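Local coordinates for protein induced by osmotic stress (PDB 5YWN) that reduces haloketones to alcohols, probably at the expense of NADPH, using a Rossmann-type fold of the dihydroflavonol-4-reductase subfamily, at residues G62-A67 against T75-T80; S109-A114 against E179-N184; D237-A242 against V322-K327; G268-D273 against F316-S321. The protein carries 1 engineered substitution. One frame throughout, in Å; residues are numbered along the deposited sequence.

Contact 1 of 4, residues G62-A67 against T75-T80; sequences GAFDEA and TIFLHT. With NAP (NADP nicotinamide-adenine-dinucleotide phosphate), chain B.
The NADP-binding Rossmann fold buries apolar side chains between its parallel sheet and the flanking helices, and Phe64, just ahead of helix 65-70, meets Phe77 of strand 74-79 in this layer. The two rings form a T-shaped pair: Phe77 directs its edge at one face of Phe64, with planes 84° apart and centroids separated by 5.7 Å. The closest approach, Phe64 CE2 to Phe77 CZ at 4.2 Å, lies toward the rim of the Phe64 ring rather than over its middle. Phe77 reaches it because CG stands anti to the backbone N (chi1 -163°), carrying the ring out from the strand. Val106 of helix 91-113 touches both rings, and Phe6 of the adjacent strand lies nearly parallel to Phe77. Phe64 itself is the third residue of a type I turn from Gly62 to Asp65, closed by Asp65 N to Gly62 O at 3.1 Å. Just past the strand end, Thr80 O accepts a hydrogen bond from O3D of NADP, on the nicotinamide ribose, at 2.6 Å. The ring pair joins by dispersion and by the mild attraction of an aromatic edge for a pi face, with no polar bond, whereas Thr80 presents its carbonyl to the cofactor.

Contact 2 of 4, residues S109-A114 against E179-N184; sequences SIKDVA and EQEKPN
Lys111 and Glu181 join the C-terminal ends of helices 91-113 and 159-181, where the backbones draw nearest at Lys111 and Pro183, whose CA atoms are 6.1 Å apart. In the Rossmann fold these helices belong to successive beta-alpha-beta crossovers, and the contact ties their ends together at the protein surface, away from the cofactor site. Lys111 does the reaching. Its CG is anti to the backbone N (chi1 -179°) and the chain stays extended until a bend at chi4, so that the tip crosses the shorter Glu181 side chain at about a right angle. The ammonium then meets two oxygens of one residue: NZ gives a weak hydrogen bond to the backbone Glu181 O at 3.2 Å and forms a loose salt bridge with Glu181 OE1 at 3.6 Å. The aliphatic part follows, with Lys111 CE 3.4 Å from Glu181 O. A water also accepts from Lys111 NZ at 2.9 Å, although its modelled approach to the carboxylate is too short to be trusted. The carbonyls of a helix C-terminus carry partial negative charge, so the ammonium of Lys111 is probably favoured there by the helix end as well as by the carboxylate. Phe177, one turn back along helix 159-181, touches both Lys111 and Pro183. The chain leaves the helix at Lys182 with positive phi, and Lys182 NZ bonds back to Glu179 O at 3.0 Å, only 16° out of the carbonyl plane.

Contact 3 of 4, residues D237-A242 against V322-K327; sequences DVRDVA and VVDSIK
Arg239 and Asp324 link helix 238-250 of the Rossmann-type reductase fold to the C-terminal helix 318-332 through a salt-bridge network completed by Asp237. Across the helices the grip is end-on: NH1 and NH2 of Arg239 converge on the single oxygen OD2 of Asp324, at 2.8 Å and 3.1 Å. The NH1 bond is the straighter (157° against 139°), and OD2, met on its anti side, lies in the guanidinium plane while the carboxylate itself is turned 64° from it. At the start of the first helix the grip is side-on: Arg239 NE bonds Asp237 OD1 at 3.0 Å and NH2 bonds Asp237 OD2 at 2.9 Å, both on the syn side. Capping adds another bond, for Asp237 is the N-cap and its OD1 also accepts from Arg239 N at 2.7 Å. Phe316 adds a cation-pi contact to Arg239. A leucine in place of Arg239 would probably leave Asp237 and Asp324 without the cation they share, two like charges with less to offset them. NH2 of Arg239 is the nitrogen that donates to both acids, and Asp237 OD2 and Asp324 OD2 stand 5.8 Å apart.

Contact 4 of 4, residues G268-D273 against F316-S321; sequences GQTLLD and FDFETS
Phe318, in the first turn of the C-terminal helix 318-332, inserts its ring against Thr270 and Leu271 of helix 268-278, a helix-helix packing outside the central Rossmann sheet. In the first shell the ring's outer atoms do the touching. Phe318 CZ comes 4.1 Å from Leu271 CA, which lies at the ring edge near its plane, and the Leu271 side chain joins with CB 4.4 Å from Phe318 CZ. Beside it the methyl of Thr270 approaches obliquely, with CG2 3.7 Å from Phe318 CE2. Phe318 projects its ring toward the neighbouring helix because CG is anti to the backbone N (chi1 172°). Thr270 turns its methyl to the ring and its OG1 elsewhere, to Asn267 N and Asp294 OD2. With an alanine in place of the phenylalanine, Thr270 CG2 and Leu271 would probably lose their apolar neighbour and a gap would open between the two helices. Beyond the two segments, Phe235 meets the Phe318 ring edge-to-face, and Phe196 and Val274 touch the Phe318 side chain.

One shell out, the place of Phe318 is probably set in part by how its helix begins. Asp317 is the N-cap, and its OD1 accepts from Thr320 N at 2.9 Å and from Thr320 OG1 at 2.7 Å, the backbone donor nearly in line with the C-O bond. The opposing helix has a brace of its own, a turn apart: Gln269 NE2 reaches Asp273 OD1 at 2.9 Å, coming from 45° above the carboxylate plane.

Overall arrangement
From the N terminus, contact 1 closes a short loop, joining the start of helix 65-70 to the neighbouring strand 74-79. Contact 2 follows in series and spans the longer excursion from helix 91-113 to the end of helix 159-181. These two touch, through Asp65 and Ser109 and through Phe77 against Ile110, so they form one patch on the Rossmann half. Contact 3 closes the widest loop, from helix 238-250 to helix 318-332, and contact 4 falls within that loop, pairing helix 268-278 with the same final helix. The two again meet, Asp240 reaching Phe316 N. The pairs sit on opposite sides of the chain's centre.

Contact 1 of 4, residues G62-A67 against T75-T80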
# COMPACT_ATOMS: atom_id res chain seq x y z
N GLY A 62 -17.40 -15.21 -5.89
CA GLY A 62 -18.36 -14.21 -6.28
C GLY A 62 -18.67 -13.06 -5.33
O GLY A 62 -19.64 -12.42 -5.48
N ALA A 63 -17.78 -12.79 -4.41
CA ALA A 63 -17.99 -11.79 -3.44
C ALA A 63 -18.24 -10.40 -4.02
O ALA A 63 -19.01 -9.70 -3.51
CB ALA A 63 -16.80 -11.74 -2.53
N PHE A 64 -17.57 -10.06 -5.11
CA PHE A 64 -17.73 -8.80 -5.77
C PHE A 64 -18.79 -8.76 -6.89
O PHE A 64 -18.98 -7.76 -7.48
CB PHE A 64 -16.39 -8.29 -6.27
CG PHE A 64 -15.52 -7.70 -5.19
CD1 PHE A 64 -14.63 -8.46 -4.51
CD2 PHE A 64 -15.61 -6.37 -4.86
CE1 PHE A 64 -13.87 -7.93 -3.50
CE2 PHE A 64 -14.84 -5.83 -3.88
CZ PHE A 64 -13.98 -6.61 -3.19
N ASP A 65 -19.47 -9.86 -7.16
CA ASP A 65 -20.35 -9.92 -8.30
C ASP A 65 -21.46 -8.90 -8.24
O ASP A 65 -21.65 -8.20 -9.16
CB ASP A 65 -21.00 -11.28 -8.43
CG ASP A 65 -20.10 -12.32 -9.00
OD1 ASP A 65 -18.92 -12.13 -9.07
OD2 ASP A 65 -20.59 -13.37 -9.36
N GLU A 66 -22.12 -8.81 -7.14
CA GLU A 66 -23.21 -7.89 -7.03
C GLU A 66 -22.74 -6.46 -7.16
O GLU A 66 -23.31 -5.72 -7.86
CB GLU A 66 -23.99 -8.14 -5.78
CG GLU A 66 -25.02 -9.23 -5.92
CD GLU A 66 -26.15 -8.89 -6.90
OE1 GLU A 66 -26.48 -9.69 -7.77
OE2 GLU A 66 -26.69 -7.81 -6.80
N ALA A 67 -21.67 -6.11 -6.49
CA ALA A 67 -21.16 -4.77 -6.51
C ALA A 67 -20.77 -4.37 -7.91
O ALA A 67 -21.09 -3.32 -8.33
CB ALA A 67 -19.99 -4.65 -5.59
N THR A 75 -14.82 1.05 -15.27
CA THR A 75 -13.91 0.43 -16.21
C THR A 75 -12.47 0.14 -15.70
O THR A 75 -11.68 -0.33 -16.42
CB THR A 75 -13.84 1.22 -17.49
OG1 THR A 75 -13.21 2.44 -17.24
CG2 THR A 75 -15.21 1.45 -18.10
N ILE A 76 -12.18 0.53 -14.48
CA ILE A 76 -10.92 0.32 -13.79
C ILE A 76 -11.12 -0.31 -12.40
O ILE A 76 -11.97 0.11 -11.68
CB ILE A 76 -10.13 1.64 -13.61
CG1 ILE A 76 -10.12 2.45 -14.89
CG2 ILE A 76 -8.76 1.41 -13.05
CD1 ILE A 76 -9.18 1.94 -15.94
N PHE A 77 -10.34 -1.31 -12.06
CA PHE A 77 -10.40 -1.92 -10.75
C PHE A 77 -9.05 -1.86 -10.06
O PHE A 77 -8.12 -2.41 -10.53
CB PHE A 77 -10.92 -3.34 -10.81
CG PHE A 77 -11.39 -3.90 -9.50
CD1 PHE A 77 -10.51 -4.20 -8.50
CD2 PHE A 77 -12.73 -4.12 -9.27
CE1 PHE A 77 -10.95 -4.72 -7.31
CE2 PHE A 77 -13.18 -4.61 -8.08
CZ PHE A 77 -12.29 -4.92 -7.10
N LEU A 78 -8.99 -1.22 -8.92
CA LEU A 78 -7.83 -1.25 -8.09
C LEU A 78 -8.09 -2.11 -6.85
O LEU A 78 -8.82 -1.73 -5.96
CB LEU A 78 -7.41 0.13 -7.76
CG LEU A 78 -7.50 1.17 -8.87
CD1 LEU A 78 -7.19 2.56 -8.41
CD2 LEU A 78 -6.61 0.81 -10.01
N HIS A 79 -7.47 -3.27 -6.82
CA HIS A 79 -7.57 -4.18 -5.72
C HIS A 79 -6.47 -3.93 -4.68
O HIS A 79 -5.36 -4.32 -4.84
CB HIS A 79 -7.51 -5.60 -6.22
CG HIS A 79 -7.69 -6.63 -5.16
ND1 HIS A 79 -8.55 -6.47 -4.11
CD2 HIS A 79 -7.14 -7.85 -4.99
CE1 HIS A 79 -8.51 -7.53 -3.35
NE2 HIS A 79 -7.67 -8.39 -3.87
N THR A 80 -6.84 -3.23 -3.64
CA THR A 80 -5.91 -2.86 -2.59
C THR A 80 -6.12 -3.53 -1.22
O THR A 80 -5.23 -3.59 -0.45
CB THR A 80 -5.88 -1.33 -2.38
OG1 THR A 80 -7.00 -0.94 -1.62
CG2 THR A 80 -5.89 -0.56 -3.66
PA NAP B . -4.36 -0.85 6.08
O1A NAP B . -4.27 0.64 6.30
O2A NAP B . -4.71 -1.76 7.24
O5B NAP B . -5.42 -1.12 4.90
C5B NAP B . -6.04 -2.40 4.77
C4B NAP B . -7.50 -2.22 4.35
O4B NAP B . -7.98 -3.41 3.71
C3B NAP B . -8.39 -1.94 5.54
O3B NAP B . -9.02 -0.66 5.42
C2B NAP B . -9.43 -3.04 5.57
O2B NAP B . -10.74 -2.51 5.46
C1B NAP B . -9.12 -3.95 4.39
N9A NAP B . -8.82 -5.33 4.87
C8A NAP B . -7.77 -5.69 5.63
N7A NAP B . -7.80 -7.02 5.89
C5A NAP B . -8.89 -7.53 5.28
C6A NAP B . -9.51 -8.87 5.14
N6A NAP B . -8.96 -9.96 5.73
N1A NAP B . -10.65 -8.97 4.42
C2A NAP B . -11.21 -7.90 3.82
N3A NAP B . -10.69 -6.66 3.91
C4A NAP B . -9.56 -6.41 4.61
O3 NAP B . -2.98 -1.35 5.44
PN NAP B . -2.13 -0.39 4.46
O1N NAP B . -0.79 -0.12 5.11
O2N NAP B . -3.02 0.77 4.06
O5D NAP B . -1.89 -1.32 3.17
C5D NAP B . -2.66 -1.12 1.98
C4D NAP B . -2.27 -2.16 0.94
O4D NAP B . -1.00 -1.84 0.38
C3D NAP B . -2.19 -3.55 1.54
O3D NAP B . -3.17 -4.42 0.95
C2D NAP B . -0.79 -4.05 1.25
O2D NAP B . -0.83 -5.27 0.49
C1D NAP B . -0.09 -2.95 0.47
N1N NAP B . 1.14 -2.55 1.15
C2N NAP B . 1.11 -1.55 2.04
C3N NAP B . 2.28 -1.16 2.70
C7N NAP B . 2.24 -0.04 3.69
O7N NAP B . 3.19 0.13 4.44
N7N NAP B . 1.16 0.74 3.74
C4N NAP B . 3.47 -1.81 2.42
C5N NAP B . 3.47 -2.84 1.49
C6N NAP B . 2.28 -3.19 0.86
P2B NAP B . -11.58 -2.11 6.78
O1X NAP B . -13.02 -2.25 6.36
O2X NAP B . -11.13 -3.12 7.81
O3X NAP B . -11.15 -0.69 7.07

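Contact 2 of 4, residues S109-A114 against E179-N184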
# COMPACT_ATOMS: atom_id res chain seq x y z
N SER A 109 -14.58 -12.52 -10.67
CA SER A 109 -15.79 -11.71 -10.66
C SER A 109 -15.74 -10.68 -11.78
O SER A 109 -16.69 -10.52 -12.46
CB SER A 109 -16.02 -11.01 -9.33
OG SER A 109 -16.45 -11.86 -8.34
N ILE A 110 -14.62 -10.04 -11.98
CA ILE A 110 -14.45 -9.04 -13.02
C ILE A 110 -14.68 -9.68 -14.39
O ILE A 110 -15.40 -9.18 -15.16
CB ILE A 110 -13.08 -8.35 -12.94
CG1 ILE A 110 -12.99 -7.45 -11.73
CG2 ILE A 110 -12.78 -7.55 -14.18
CD1 ILE A 110 -11.63 -6.98 -11.35
N LYS A 111 -14.08 -10.83 -14.62
CA LYS A 111 -14.28 -11.52 -15.85
C LYS A 111 -15.72 -11.98 -16.04
O LYS A 111 -16.21 -11.90 -17.09
CB LYS A 111 -13.32 -12.67 -16.00
CG LYS A 111 -13.48 -13.43 -17.28
CD LYS A 111 -12.53 -14.57 -17.39
CE LYS A 111 -12.64 -15.19 -18.76
NZ LYS A 111 -12.38 -16.62 -18.68
N ASP A 112 -16.34 -12.48 -15.00
CA ASP A 112 -17.70 -12.92 -15.08
C ASP A 112 -18.73 -11.79 -15.35
O ASP A 112 -19.58 -11.95 -16.13
CB ASP A 112 -18.12 -13.65 -13.80
CG ASP A 112 -17.42 -14.98 -13.56
OD1 ASP A 112 -16.73 -15.49 -14.41
OD2 ASP A 112 -17.55 -15.51 -12.47
N VAL A 113 -18.65 -10.71 -14.62
CA VAL A 113 -19.66 -9.69 -14.62
C VAL A 113 -19.24 -8.27 -14.99
O VAL A 113 -20.02 -7.40 -14.96
CB VAL A 113 -20.42 -9.67 -13.30
CG1 VAL A 113 -20.93 -11.05 -12.95
CG2 VAL A 113 -19.58 -9.09 -12.19
N ALA A 114 -17.98 -8.08 -15.28
CA ALA A 114 -17.51 -6.79 -15.61
C ALA A 114 -16.57 -6.80 -16.79
O ALA A 114 -15.46 -6.44 -16.70
CB ALA A 114 -16.89 -6.15 -14.40
N GLU A 179 -2.75 -15.21 -17.41
CA GLU A 179 -2.28 -16.18 -18.34
C GLU A 179 -3.31 -17.25 -18.71
O GLU A 179 -3.46 -17.58 -19.82
CB GLU A 179 -1.04 -16.89 -17.76
CG GLU A 179 0.20 -16.03 -17.63
CD GLU A 179 1.30 -16.64 -16.74
OE1 GLU A 179 1.30 -17.83 -16.51
OE2 GLU A 179 2.16 -15.90 -16.29
N GLN A 180 -3.91 -17.84 -17.70
CA GLN A 180 -4.87 -18.88 -17.83
C GLN A 180 -6.25 -18.52 -18.36
O GLN A 180 -6.82 -19.30 -19.07
CB GLN A 180 -4.96 -19.70 -16.56
CG GLN A 180 -3.73 -20.51 -16.23
CD GLN A 180 -3.41 -21.61 -17.23
OE1 GLN A 180 -4.31 -22.23 -17.79
NE2 GLN A 180 -2.13 -21.85 -17.45
N GLU A 181 -6.77 -17.37 -17.94
CA GLU A 181 -8.13 -16.95 -18.20
C GLU A 181 -8.35 -15.93 -19.28
O GLU A 181 -9.44 -15.71 -19.66
CB GLU A 181 -8.81 -16.44 -16.94
CG GLU A 181 -8.84 -17.39 -15.77
CD GLU A 181 -9.38 -18.75 -16.10
OE1 GLU A 181 -10.49 -18.86 -16.59
OE2 GLU A 181 -8.68 -19.70 -15.87
N LYS A 182 -7.29 -15.30 -19.74
CA LYS A 182 -7.38 -14.46 -20.90
C LYS A 182 -8.53 -13.43 -20.79
O LYS A 182 -9.46 -13.44 -21.55
CB LYS A 182 -7.46 -15.29 -22.17
CG LYS A 182 -6.29 -16.23 -22.39
CD LYS A 182 -5.17 -15.54 -23.14
CE LYS A 182 -3.88 -16.38 -23.30
NZ LYS A 182 -2.77 -16.18 -22.34
N PRO A 183 -8.48 -12.59 -19.77
CA PRO A 183 -9.49 -11.56 -19.56
C PRO A 183 -9.40 -10.39 -20.50
O PRO A 183 -8.45 -10.21 -21.14
CB PRO A 183 -9.23 -11.09 -18.15
CG PRO A 183 -7.87 -11.43 -17.88
CD PRO A 183 -7.42 -12.51 -18.78
N ASN A 184 -10.46 -9.62 -20.51
CA ASN A 184 -10.53 -8.39 -21.23
C ASN A 184 -9.54 -7.34 -20.72
O ASN A 184 -9.19 -6.51 -21.43
CB ASN A 184 -11.94 -7.82 -21.25
CG ASN A 184 -12.90 -8.65 -22.09
OD1 ASN A 184 -12.53 -9.52 -22.79
ND2 ASN A 184 -14.13 -8.35 -21.98
O HOH W 1 -12.81 -18.27 -16.36

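Contact 3 of 4, residues D237-A242 against V322-K327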
# COMPACT_ATOMS: atom_id res chain seq x y z
N ASP A 237 6.84 7.35 0.00
CA ASP A 237 5.74 8.24 0.35
C ASP A 237 4.39 7.79 -0.21
O ASP A 237 4.27 7.39 -1.31
CB ASP A 237 6.01 9.70 0.01
CG ASP A 237 4.96 10.62 0.54
OD1 ASP A 237 3.88 10.64 0.01
OD2 ASP A 237 5.22 11.29 1.47
N VAL A 238 3.39 7.90 0.60
CA VAL A 238 2.08 7.41 0.28
C VAL A 238 1.53 8.10 -0.98
O VAL A 238 0.91 7.48 -1.76
CB VAL A 238 1.12 7.49 1.48
CG1 VAL A 238 0.84 8.90 1.85
CG2 VAL A 238 -0.19 6.80 1.17
N ARG A 239 1.81 9.36 -1.14
CA ARG A 239 1.39 10.11 -2.26
C ARG A 239 2.04 9.64 -3.57
O ARG A 239 1.43 9.64 -4.57
CB ARG A 239 1.51 11.59 -2.02
CG ARG A 239 0.70 12.08 -0.86
CD ARG A 239 1.23 13.36 -0.30
NE ARG A 239 2.42 13.18 0.49
CZ ARG A 239 3.04 14.15 1.13
NH1 ARG A 239 2.59 15.38 1.09
NH2 ARG A 239 4.10 13.90 1.80
N ASP A 240 3.29 9.25 -3.48
CA ASP A 240 3.96 8.60 -4.55
C ASP A 240 3.37 7.21 -4.92
O ASP A 240 3.25 6.90 -6.04
CB ASP A 240 5.45 8.54 -4.29
CG ASP A 240 6.08 9.91 -4.26
OD1 ASP A 240 5.73 10.73 -5.05
OD2 ASP A 240 6.93 10.13 -3.45
N VAL A 241 3.00 6.42 -3.92
CA VAL A 241 2.36 5.16 -4.17
C VAL A 241 1.04 5.34 -4.90
O VAL A 241 0.77 4.67 -5.85
CB VAL A 241 2.18 4.30 -2.93
CG1 VAL A 241 1.57 2.99 -3.34
CG2 VAL A 241 3.50 4.04 -2.28
N ALA A 242 0.28 6.33 -4.48
CA ALA A 242 -0.95 6.66 -5.12
C ALA A 242 -0.78 7.09 -6.58
O ALA A 242 -1.44 6.63 -7.41
CB ALA A 242 -1.73 7.67 -4.33
N VAL A 322 8.07 12.58 6.20
CA VAL A 322 8.04 12.61 7.64
C VAL A 322 7.46 13.92 8.18
O VAL A 322 6.61 13.88 8.96
CB VAL A 322 9.45 12.35 8.20
CG1 VAL A 322 9.59 12.74 9.64
CG2 VAL A 322 9.81 10.89 8.06
N VAL A 323 7.93 15.06 7.72
CA VAL A 323 7.46 16.34 8.22
C VAL A 323 5.96 16.48 7.94
O VAL A 323 5.25 16.84 8.77
CB VAL A 323 8.24 17.56 7.62
CG1 VAL A 323 7.52 18.86 7.83
CG2 VAL A 323 9.65 17.67 8.13
N ASP A 324 5.53 16.15 6.75
CA ASP A 324 4.14 16.27 6.38
C ASP A 324 3.31 15.37 7.29
O ASP A 324 2.28 15.75 7.68
CB ASP A 324 3.93 15.93 4.90
CG ASP A 324 4.37 17.04 3.95
OD1 ASP A 324 4.76 18.10 4.42
OD2 ASP A 324 4.32 16.86 2.75
N SER A 325 3.79 14.18 7.60
CA SER A 325 3.06 13.27 8.42
C SER A 325 2.89 13.79 9.87
O SER A 325 1.84 13.75 10.41
CB SER A 325 3.66 11.86 8.35
OG SER A 325 3.01 10.94 9.16
N ILE A 326 3.98 14.29 10.43
CA ILE A 326 4.00 14.88 11.74
C ILE A 326 3.19 16.16 11.89
O ILE A 326 2.53 16.31 12.84
CB ILE A 326 5.42 15.01 12.28
CG1 ILE A 326 5.96 13.64 12.58
CG2 ILE A 326 5.48 15.82 13.56
CD1 ILE A 326 7.38 13.50 12.30
N LYS A 327 3.27 17.03 10.91
CA LYS A 327 2.52 18.28 10.92
C LYS A 327 1.06 17.95 11.03
O LYS A 327 0.40 18.54 11.79
CB LYS A 327 2.74 19.07 9.66
CG LYS A 327 3.86 20.03 9.74
CD LYS A 327 4.07 20.90 8.51
CE LYS A 327 5.34 21.70 8.64
NZ LYS A 327 6.06 21.96 7.35

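Contact 4 of 4, residues G268-D273 against F316-S321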
# COMPACT_ATOMS: atom_id res chain seq x y z
N GLY A 268 16.14 4.65 12.65
CA GLY A 268 15.64 5.42 13.74
C GLY A 268 16.37 6.74 13.96
O GLY A 268 15.78 7.68 14.32
N GLN A 269 17.66 6.76 13.74
CA GLN A 269 18.42 7.98 13.80
C GLN A 269 18.03 8.99 12.74
O GLN A 269 17.89 10.11 13.03
CB GLN A 269 19.91 7.73 13.80
CG GLN A 269 20.73 8.92 14.18
CD GLN A 269 20.55 9.33 15.61
OE1 GLN A 269 20.84 8.60 16.50
NE2 GLN A 269 20.04 10.50 15.81
N THR A 270 17.81 8.51 11.53
CA THR A 270 17.37 9.33 10.44
C THR A 270 16.04 10.00 10.80
O THR A 270 15.88 11.17 10.64
CB THR A 270 17.11 8.49 9.16
OG1 THR A 270 18.06 7.46 9.04
CG2 THR A 270 17.19 9.36 7.96
N LEU A 271 15.13 9.23 11.36
CA LEU A 271 13.85 9.69 11.79
C LEU A 271 13.91 10.75 12.90
O LEU A 271 13.34 11.78 12.78
CB LEU A 271 13.05 8.50 12.26
CG LEU A 271 11.74 8.77 12.93
CD1 LEU A 271 10.80 9.63 12.13
CD2 LEU A 271 11.05 7.54 13.49
N LEU A 272 14.68 10.47 13.92
CA LEU A 272 14.89 11.38 15.02
C LEU A 272 15.52 12.70 14.56
O LEU A 272 15.12 13.73 14.97
CB LEU A 272 15.81 10.72 16.01
CG LEU A 272 15.22 9.99 17.19
CD1 LEU A 272 16.29 9.47 18.13
CD2 LEU A 272 14.24 10.85 17.93
N ASP A 273 16.47 12.62 13.69
CA ASP A 273 17.16 13.78 13.21
C ASP A 273 16.20 14.71 12.47
O ASP A 273 16.28 15.86 12.62
CB ASP A 273 18.37 13.40 12.35
CG ASP A 273 19.55 12.79 13.18
OD1 ASP A 273 19.62 12.93 14.37
OD2 ASP A 273 20.39 12.17 12.58
N PHE A 316 8.82 12.16 -3.30
CA PHE A 316 8.95 12.93 -2.11
C PHE A 316 10.17 12.40 -1.36
O PHE A 316 10.37 11.25 -1.27
CB PHE A 316 7.71 12.76 -1.24
CG PHE A 316 6.54 13.59 -1.65
CD1 PHE A 316 6.41 14.86 -1.23
CD2 PHE A 316 5.58 13.08 -2.46
CE1 PHE A 316 5.33 15.63 -1.58
CE2 PHE A 316 4.50 13.84 -2.83
CZ PHE A 316 4.37 15.12 -2.37
N ASP A 317 10.98 13.29 -0.85
CA ASP A 317 12.09 12.89 -0.02
C ASP A 317 11.65 12.53 1.39
O ASP A 317 10.60 12.84 1.78
CB ASP A 317 13.24 13.87 -0.11
CG ASP A 317 13.07 15.09 0.75
OD1 ASP A 317 12.14 15.19 1.49
OD2 ASP A 317 13.96 15.94 0.73
N PHE A 318 12.51 11.86 2.11
CA PHE A 318 12.17 11.30 3.39
C PHE A 318 11.76 12.35 4.43
O PHE A 318 10.81 12.20 5.11
CB PHE A 318 13.34 10.46 3.90
CG PHE A 318 13.18 9.98 5.29
CD1 PHE A 318 12.47 8.86 5.55
CD2 PHE A 318 13.78 10.62 6.31
CE1 PHE A 318 12.32 8.42 6.83
CE2 PHE A 318 13.63 10.18 7.60
CZ PHE A 318 12.90 9.08 7.86
N GLU A 319 12.49 13.43 4.47
CA GLU A 319 12.20 14.51 5.37
C GLU A 319 10.81 15.10 5.09
O GLU A 319 10.09 15.33 5.96
CB GLU A 319 13.28 15.56 5.27
CG GLU A 319 13.02 16.79 6.10
CD GLU A 319 14.25 17.62 6.44
OE1 GLU A 319 14.06 18.67 6.98
OE2 GLU A 319 15.35 17.25 6.21
N THR A 320 10.49 15.30 3.84
CA THR A 320 9.23 15.85 3.49
C THR A 320 8.08 14.94 3.91
O THR A 320 7.15 15.39 4.49
CB THR A 320 9.15 16.28 2.02
OG1 THR A 320 10.23 17.11 1.68
CG2 THR A 320 7.90 17.06 1.75
N SER A 321 8.22 13.66 3.64
CA SER A 321 7.18 12.70 3.96
C SER A 321 6.98 12.67 5.48
O SER A 321 5.92 12.78 5.95
CB SER A 321 7.54 11.32 3.42
OG SER A 321 6.57 10.38 3.71